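Local coordinates for protein 11S globulin subunit beta (Cucurbita maxima, PDB 2E9Q) that serves as a seed storage protein, a hexameric 11S globulin that acts as a nutrient reservoir, at residues I158-T163 and I397-N402; H338-S343 and D403-N408. All coordinates share one frame; numbering follows the deposited sequence.

Contact 1. Residues I158-T163 and I397-N402; sequences IVFADT and IAFKTN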
loop_
_atom_site.group_PDB
_atom_site.type_symbol
_atom_site.label_atom_id
_atom_site.label_comp_id
_atom_site.label_asym_id
_atom_site.label_seq_id
_atom_site.Cartn_x
_atom_site.Cartn_y
_atom_site.Cartn_z
ATOM N N ILE A 158 8.244 26.422 -3.152
ATOM C CA ILE A 158 7.052 25.799 -2.602
ATOM C C ILE A 158 7.296 24.288 -2.505
ATOM O O ILE A 158 7.278 23.576 -3.507
ATOM C CB ILE A 158 5.840 26.073 -3.501
ATOM C CG1 ILE A 158 5.749 27.572 -3.811
ATOM C CG2 ILE A 158 4.577 25.577 -2.812
ATOM C CD1 ILE A 158 5.668 28.466 -2.570
ATOM N N VAL A 159 7.530 23.818 -1.285
ATOM C CA VAL A 159 7.811 22.417 -1.013
ATOM C C VAL A 159 6.614 21.579 -0.579
ATOM O O VAL A 159 6.056 21.792 0.498
ATOM C CB VAL A 159 8.865 22.289 0.085
ATOM C CG1 VAL A 159 9.221 20.817 0.306
ATOM C CG2 VAL A 159 10.092 23.128 -0.274
ATOM N N PHE A 160 6.237 20.620 -1.420
ATOM C CA PHE A 160 5.140 19.716 -1.141
ATOM C C PHE A 160 5.703 18.349 -0.751
ATOM O O PHE A 160 6.492 17.746 -1.486
ATOM C CB PHE A 160 4.248 19.596 -2.366
ATOM C CG PHE A 160 3.185 18.545 -2.245
ATOM C CD1 PHE A 160 3.354 17.298 -2.837
ATOM C CD2 PHE A 160 1.995 18.813 -1.565
ATOM C CE1 PHE A 160 2.349 16.324 -2.761
ATOM C CE2 PHE A 160 0.979 17.851 -1.481
ATOM C CZ PHE A 160 1.156 16.602 -2.082
ATOM N N ALA A 161 5.311 17.884 0.429
ATOM C CA ALA A 161 5.763 16.602 0.949
ATOM C C ALA A 161 4.555 15.747 1.259
ATOM O O ALA A 161 3.564 16.226 1.819
ATOM C CB ALA A 161 6.597 16.811 2.205
ATOM N N ASP A 162 4.639 14.475 0.892
ATOM C CA ASP A 162 3.547 13.544 1.117
ATOM C C ASP A 162 4.007 12.412 2.023
ATOM O O ASP A 162 4.808 11.561 1.618
ATOM C CB ASP A 162 3.060 13.008 -0.227
ATOM C CG ASP A 162 2.102 11.851 -0.089
ATOM O OD1 ASP A 162 1.275 11.836 0.856
ATOM O OD2 ASP A 162 2.171 10.951 -0.954
ATOM N N THR A 163 3.489 12.416 3.249
ATOM C CA THR A 163 3.830 11.425 4.266
ATOM C C THR A 163 3.089 10.112 4.107
ATOM O O THR A 163 3.510 9.096 4.641
ATOM C CB THR A 163 3.552 11.965 5.673
ATOM O OG1 THR A 163 2.155 12.258 5.803
ATOM C CG2 THR A 163 4.345 13.241 5.918
ATOM N N ILE A 397 -0.070 26.416 -8.510
ATOM C CA ILE A 397 0.624 25.156 -8.695
ATOM C C ILE A 397 -0.136 24.166 -7.806
ATOM O O ILE A 397 -0.275 24.374 -6.589
ATOM C CB ILE A 397 2.108 25.224 -8.261
ATOM C CG1 ILE A 397 2.768 23.879 -8.520
ATOM C CG2 ILE A 397 2.236 25.590 -6.806
ATOM C CD1 ILE A 397 2.743 23.471 -9.971
ATOM N N ALA A 398 -0.647 23.110 -8.424
ATOM C CA ALA A 398 -1.411 22.092 -7.719
ATOM C C ALA A 398 -0.685 20.750 -7.657
ATOM O O ALA A 398 -0.512 20.091 -8.678
ATOM C CB ALA A 398 -2.755 21.911 -8.394
ATOM N N PHE A 399 -0.280 20.343 -6.460
ATOM C CA PHE A 399 0.413 19.072 -6.286
ATOM C C PHE A 399 -0.585 17.921 -6.174
ATOM O O PHE A 399 -1.615 18.044 -5.502
ATOM C CB PHE A 399 1.301 19.111 -5.039
ATOM C CG PHE A 399 2.253 20.262 -5.021
ATOM C CD1 PHE A 399 1.896 21.470 -4.427
ATOM C CD2 PHE A 399 3.510 20.147 -5.619
ATOM C CE1 PHE A 399 2.779 22.558 -4.423
ATOM C CE2 PHE A 399 4.403 21.223 -5.626
ATOM C CZ PHE A 399 4.037 22.433 -5.025
ATOM N N LYS A 400 -0.263 16.813 -6.840
ATOM C CA LYS A 400 -1.100 15.622 -6.862
ATOM C C LYS A 400 -0.437 14.484 -6.097
ATOM O O LYS A 400 0.776 14.302 -6.173
ATOM C CB LYS A 400 -1.334 15.179 -8.310
ATOM C CG LYS A 400 -1.778 16.295 -9.245
ATOM C CD LYS A 400 -3.142 16.868 -8.882
ATOM C CE LYS A 400 -3.499 17.993 -9.839
ATOM N NZ LYS A 400 -4.848 18.558 -9.610
ATOM N N THR A 401 -1.240 13.719 -5.365
ATOM C CA THR A 401 -0.739 12.590 -4.595
ATOM C C THR A 401 -0.802 11.297 -5.415
ATOM O O THR A 401 -1.143 10.237 -4.891
ATOM C CB THR A 401 -1.564 12.390 -3.332
ATOM O OG1 THR A 401 -2.932 12.215 -3.703
ATOM C CG2 THR A 401 -1.437 13.604 -2.405
ATOM N N ASN A 402 -0.504 11.402 -6.707
ATOM C CA ASN A 402 -0.489 10.252 -7.606
ATOM C C ASN A 402 0.482 10.613 -8.743
ATOM O O ASN A 402 0.673 11.796 -9.036
ATOM C CB ASN A 402 -1.885 9.997 -8.177
ATOM C CG ASN A 402 -2.057 8.574 -8.677
ATOM O OD1 ASN A 402 -2.393 7.673 -7.910
ATOM N ND2 ASN A 402 -1.814 8.362 -9.965
#
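Phe160 and Phe399 carry this contact, each laying its CB methylene on the ring of the other. The rings are nearly parallel, their planes 3° apart, but displaced so far that little of one ring lies over the other, with centroids 4.8 Å apart. What fills the stack is therefore a reciprocal pair of CH-pi contacts. Phe160 CB sits over the centre of the Phe399 ring, 3.4 Å from its centroid, and Phe399 CB stands in the same way over the centre of the Phe160 ring, also 3.4 Å from the centroid. CG of Phe160 is anti to its backbone N (chi1 172°), whereas CG of Phe399 is anti to its carbonyl carbon (chi1 -54°). The two side chains slide past each other in opposite directions.

Aliphatic contacts flank the pair. Ile158 CG2 meets the far end of the Phe399 ring, 3.9 Å from CE1, its side chain crossing the phenylalanine at about a right angle. Thr401 CG2 lies in the plane of the Phe160 ring at its edge, 4.0 Å from CZ. Within its own strand, Ile397 CG1 lies over the Phe399 face opposite Phe160 CB, offset toward the rim.

No hydrogen bond joins the segments; the polar end of Thr401 turns elsewhere, its OG1 bonding to His344 N and to Gln169 OE1 of the second subunit. With strand axes 8.7 Å apart, this is face-to-face packing of sheets from the two cupin regions of the chain. Strand 155-162 runs between 63-70 and 85-91, strand 393-400 between 323-329 and 345-350, and Val346 and Tyr348 of 345-350 add to the buried interface beside Phe160 and Ile158.

Contact 2. Residues H338-S343 and D403-N408; sequences HYTVNS and DNAITN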
loop_
_atom_site.group_PDB
_atom_site.type_symbol
_atom_site.label_atom_id
_atom_site.label_comp_id
_atom_site.label_asym_id
_atom_site.label_seq_id
_atom_site.Cartn_x
_atom_site.Cartn_y
_atom_site.Cartn_z
ATOM N N HIS A 338 -15.144 19.988 -12.128
ATOM C CA HIS A 338 -14.479 18.725 -12.373
ATOM C C HIS A 338 -14.020 18.140 -11.043
ATOM O O HIS A 338 -14.073 18.794 -10.007
ATOM C CB HIS A 338 -13.235 18.967 -13.216
ATOM C CG HIS A 338 -12.194 19.756 -12.492
ATOM N ND1 HIS A 338 -12.234 21.128 -12.402
ATOM C CD2 HIS A 338 -11.139 19.361 -11.740
ATOM C CE1 HIS A 338 -11.251 21.548 -11.626
ATOM N NE2 HIS A 338 -10.572 20.496 -11.211
ATOM N N TYR A 339 -13.544 16.906 -11.093
ATOM C CA TYR A 339 -13.026 16.265 -9.911
ATOM C C TYR A 339 -11.899 15.352 -10.360
ATOM O O TYR A 339 -11.838 14.951 -11.522
ATOM C CB TYR A 339 -14.123 15.463 -9.205
ATOM C CG TYR A 339 -14.642 14.300 -10.004
ATOM C CD1 TYR A 339 -15.656 14.464 -10.955
ATOM C CD2 TYR A 339 -14.135 13.026 -9.793
ATOM C CE1 TYR A 339 -16.150 13.376 -11.656
ATOM C CE2 TYR A 339 -14.612 11.953 -10.483
ATOM C CZ TYR A 339 -15.619 12.117 -11.409
ATOM O OH TYR A 339 -16.084 10.993 -12.064
ATOM N N THR A 340 -10.990 15.038 -9.449
ATOM C CA THR A 340 -9.896 14.156 -9.783
ATOM C C THR A 340 -10.285 12.791 -9.285
ATOM O O THR A 340 -10.573 12.599 -8.105
ATOM C CB THR A 340 -8.599 14.591 -9.123
ATOM O OG1 THR A 340 -8.275 15.910 -9.569
ATOM C CG2 THR A 340 -7.462 13.629 -9.497
ATOM N N VAL A 341 -10.287 11.831 -10.193
ATOM C CA VAL A 341 -10.694 10.501 -9.836
ATOM C C VAL A 341 -9.694 9.692 -9.043
ATOM O O VAL A 341 -10.086 8.807 -8.288
ATOM C CB VAL A 341 -11.117 9.695 -11.100
ATOM C CG1 VAL A 341 -11.069 10.594 -12.344
ATOM C CG2 VAL A 341 -10.240 8.464 -11.274
ATOM N N ASN A 342 -8.411 9.999 -9.181
ATOM C CA ASN A 342 -7.420 9.189 -8.504
ATOM C C ASN A 342 -6.435 9.863 -7.562
ATOM O O ASN A 342 -5.438 9.248 -7.192
ATOM C CB ASN A 342 -6.645 8.394 -9.548
ATOM C CG ASN A 342 -5.859 9.289 -10.475
ATOM O OD1 ASN A 342 -6.218 10.448 -10.689
ATOM N ND2 ASN A 342 -4.786 8.755 -11.042
ATOM N N SER A 343 -6.677 11.114 -7.179
ATOM C CA SER A 343 -5.764 11.738 -6.228
ATOM C C SER A 343 -6.291 13.003 -5.577
ATOM O O SER A 343 -7.321 13.549 -5.979
ATOM C CB SER A 343 -4.416 12.047 -6.880
ATOM O OG SER A 343 -4.492 13.201 -7.684
ATOM N N ASP A 403 1.101 9.620 -9.380
ATOM C CA ASP A 403 2.027 9.942 -10.463
ATOM C C ASP A 403 1.289 10.344 -11.731
ATOM O O ASP A 403 1.900 10.805 -12.691
ATOM C CB ASP A 403 3.001 8.782 -10.759
ATOM C CG ASP A 403 2.316 7.527 -11.303
ATOM O OD1 ASP A 403 1.161 7.572 -11.769
ATOM O OD2 ASP A 403 2.971 6.468 -11.282
ATOM N N ASN A 404 -0.030 10.191 -11.721
ATOM C CA ASN A 404 -0.833 10.536 -12.888
ATOM C C ASN A 404 -2.284 10.929 -12.556
ATOM O O ASN A 404 -3.212 10.133 -12.739
ATOM C CB ASN A 404 -0.829 9.361 -13.871
ATOM C CG ASN A 404 -1.710 9.612 -15.073
ATOM O OD1 ASN A 404 -1.581 10.637 -15.748
ATOM N ND2 ASN A 404 -2.616 8.680 -15.348
ATOM N N ALA A 405 -2.471 12.158 -12.091
ATOM C CA ALA A 405 -3.793 12.662 -11.729
ATOM C C ALA A 405 -4.735 12.774 -12.926
ATOM O O ALA A 405 -4.418 13.404 -13.926
ATOM C CB ALA A 405 -3.660 14.021 -11.053
ATOM N N ILE A 406 -5.902 12.166 -12.812
ATOM C CA ILE A 406 -6.877 12.212 -13.887
ATOM C C ILE A 406 -8.081 13.051 -13.483
ATOM O O ILE A 406 -8.725 12.777 -12.460
ATOM C CB ILE A 406 -7.393 10.817 -14.228
ATOM C CG1 ILE A 406 -6.229 9.897 -14.591
ATOM C CG2 ILE A 406 -8.418 10.921 -15.355
ATOM C CD1 ILE A 406 -6.603 8.416 -14.607
ATOM N N THR A 407 -8.392 14.066 -14.285
ATOM C CA THR A 407 -9.535 14.913 -13.990
ATOM C C THR A 407 -10.688 14.677 -14.965
ATOM O O THR A 407 -10.498 14.657 -16.188
ATOM C CB THR A 407 -9.161 16.412 -14.016
ATOM O OG1 THR A 407 -10.024 17.106 -14.928
ATOM C CG2 THR A 407 -7.726 16.602 -14.435
ATOM N N ASN A 408 -11.878 14.469 -14.407
ATOM C CA ASN A 408 -13.078 14.274 -15.203
ATOM C C ASN A 408 -13.853 15.585 -15.201
ATOM O O ASN A 408 -14.104 16.166 -14.138
ATOM C CB ASN A 408 -13.961 13.173 -14.608
ATOM C CG ASN A 408 -13.598 11.801 -15.108
ATOM O OD1 ASN A 408 -14.310 10.827 -14.856
ATOM N ND2 ASN A 408 -12.481 11.708 -15.821
#
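Tyr339 and Asn408 form an antiparallel hydrogen-bonded pair that joins strand 334-340 to strand 407-409 in a sheet of the C-terminal cupin region. Tyr339 N reaches Asn408 O at 3.2 Å, and Asn408 N returns to Tyr339 O at 2.9 Å. Thr340 and Thr407 make the next, non-hydrogen-bonded pair, and Val341 N bonds to Ile406 O at 2.9 Å, carrying the ladder one step past the end of strand 334-340.

There a side chain takes over from the backbone. Asn342 uses both ends of its amide: OD1 accepts from Ile406 N at 2.7 Å, while ND2 gives a nearly straight bond, 176° at the hydrogen, to Asn404 O. That acceptor lies in the amide plane of Asn342, although ND2 itself stands well above the carbonyl plane of Asn404. An alanine here would probably leave Ile406 N and Asn404 O without these partners and the 404-406 backbone freer to move.

Van der Waals contacts lie beside this grip. Val341 CG1 touches Ile406 CG2, and Ala405 CB lies against Thr340 CG2 and the polar Ser343 OG. On the sheet face of Tyr339 and Asn408 the two side chains run side by side, pointing the same way, with ring and amide planes 75° apart. Over one face of the Tyr339 ring lies Asn408 CB, 4.1 Å from the ring centroid and 29° off the normal. Farther out, Pro101 of the second subunit packs on Ile406 and Asn408. Phe80 of the second subunit stacks with the Tyr339 ring, and Gly142 O of the same subunit is hydrogen-bonded to Tyr339 OH.

How the contacts relate
The centres of contacts 1 and 2 lie about 14 Å apart, and the chain runs directly from one into the other: segment 397-402 holds the end of strand 393-400, and segment 403-408 follows at once, leading into strand 407-409. In sequence the order is 158-163, 338-343, 397-402, 403-408, so the contacts alternate along the chain. Contact 1, near the centre of the chain, joins the two cupin regions; contact 2 stays within the C-terminal one, farther out. They touch where Lys400 CG packs on Ala405 CB and Thr401 against Ser343. Both also meet the second subunit, so one continuous piece of chain links the interior between the cupin regions to a subunit interface.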